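Putative hydrolase (Chromobacterium violaceum, PDB 3MCW) probably acts as a hydrolase of the isochorismatase family, related to nicotinamidases. Local coordinates at residues A[159-162]-A[163-167]. Residues are numbered along the deposited sequence; the frame is centred on the assembly and turned at random. Where two conformers were deposited one is given.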
# COMPACT_ATOMS: atom_id res chain seq x y z
N ARG A 159 -20.88 2.63 3.86
CA ARG A 159 -20.92 2.02 5.16
C ARG A 159 -19.87 2.65 6.07
O ARG A 159 -18.69 2.63 5.78
CB ARG A 159 -20.69 0.51 5.08
CG ARG A 159 -20.75 -0.19 6.42
N ARG A 160 -20.31 3.19 7.20
CA ARG A 160 -19.45 3.82 8.18
C ARG A 160 -18.70 2.72 8.93
O ARG A 160 -19.33 1.90 9.59
CB ARG A 160 -20.29 4.65 9.15
CG ARG A 160 -20.95 5.82 8.45
CD ARG A 160 -21.85 6.63 9.35
NE ARG A 160 -21.22 7.01 10.61
CZ ARG A 160 -20.25 7.91 10.77
NH1 ARG A 160 -19.75 8.14 11.99
NH2 ARG A 160 -19.74 8.54 9.72
N ARG A 161 -17.39 2.67 8.79
CA ARG A 161 -16.54 1.72 9.48
C ARG A 161 -15.84 2.38 10.66
O ARG A 161 -15.32 3.49 10.54
CB ARG A 161 -15.50 1.13 8.50
CG ARG A 161 -16.09 0.39 7.32
CD ARG A 161 -16.79 -0.87 7.80
NE ARG A 161 -17.07 -1.78 6.72
CZ ARG A 161 -17.95 -2.75 6.78
NH1 ARG A 161 -18.72 -2.90 7.85
NH2 ARG A 161 -18.14 -3.52 5.72
N SER A 162 -15.83 1.71 11.81
CA SER A 162 -15.07 2.22 12.92
C SER A 162 -13.59 2.14 12.64
O SER A 162 -13.13 1.30 11.87
CB SER A 162 -15.41 1.45 14.20
OG SER A 162 -14.86 0.13 14.11
N ALA A 163 -12.82 2.89 13.40
CA ALA A 163 -11.35 2.79 13.37
C ALA A 163 -10.94 1.36 13.62
O ALA A 163 -10.00 0.86 13.00
CB ALA A 163 -10.75 3.72 14.39
N ASP A 164 -11.58 0.67 14.56
CA ASP A 164 -11.27 -0.75 14.83
C ASP A 164 -11.42 -1.61 13.58
O ASP A 164 -10.60 -2.46 13.27
CB ASP A 164 -12.17 -1.31 15.94
CG ASP A 164 -11.89 -0.68 17.28
OD1 ASP A 164 -12.85 -0.10 17.82
OD2 ASP A 164 -10.75 -0.75 17.77
N GLU A 165 -12.53 -1.40 12.86
CA GLU A 165 -12.80 -2.18 11.66
C GLU A 165 -11.80 -1.85 10.56
O GLU A 165 -11.35 -2.74 9.84
CB GLU A 165 -14.23 -1.92 11.19
CG GLU A 165 -15.29 -2.51 12.10
CD GLU A 165 -16.69 -2.13 11.67
OE1 GLU A 165 -17.02 -0.95 11.53
OE2 GLU A 165 -17.47 -3.08 11.46
N VAL A 166 -11.47 -0.58 10.40
CA VAL A 166 -10.48 -0.15 9.40
C VAL A 166 -9.13 -0.80 9.70
O VAL A 166 -8.47 -1.33 8.82
CB VAL A 166 -10.39 1.40 9.36
CG1 VAL A 166 -9.25 1.87 8.48
CG2 VAL A 166 -11.73 2.01 8.94
N HIS A 167 -8.73 -0.72 10.96
CA HIS A 167 -7.49 -1.31 11.44
C HIS A 167 -7.47 -2.81 11.15
O HIS A 167 -6.50 -3.34 10.64
CB HIS A 167 -7.39 -1.02 12.96
CG HIS A 167 -6.13 -1.43 13.64
ND1 HIS A 167 -5.05 -0.59 13.81
CD2 HIS A 167 -5.86 -2.57 14.31
CE1 HIS A 167 -4.14 -1.26 14.53
NE2 HIS A 167 -4.61 -2.46 14.84
O HOH W 1 -19.39 -0.85 10.12
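A capping box formed by Ser162 and Glu165 opens helix 163-174, directly after the short strand 160-161. As N-cap, Ser162 OG accepts a hydrogen bond from Glu165 N (3.1 Å); the Ser162 chi1 of 71° brings OG to face that amide. The reciprocal bond runs from Ser162 N to Glu165 OE1 at 2.9 Å and is fairly straight (161°), using the anti lone pair of OE1. In Glu165, CG anti to the carbonyl carbon and an extended chain beyond it together carry the carboxylate back to Ser162 N, and CG itself packs 3.3 Å from Ser162 OG. The first helical turn closes between Val166 N and Ser162 O (2.9 Å), while Val166 CG2 also rests against Arg161 CB. Ahead of the cap, the side chain of Arg161 runs across that of Glu165, its guanidinium standing almost perpendicular to the carboxylate (82°). Within the chain their ion pair is long, 3.8 Å from Arg161 NH1 to Glu165 OE2, but one water bridges Arg160 O, Arg161 NH1 and Glu165 OE1. The stronger salt bridges are reciprocal across the dimer: Arg161 NH2 meets Glu165 OE2 of the second subunit, and Glu165 OE2 likewise pairs with Arg161 NH2 of the second subunit. Glu165 thus combines helix capping through OE1 with subunit pairing through OE2, at a strand-to-helix junction built on a classic N-terminal capping box.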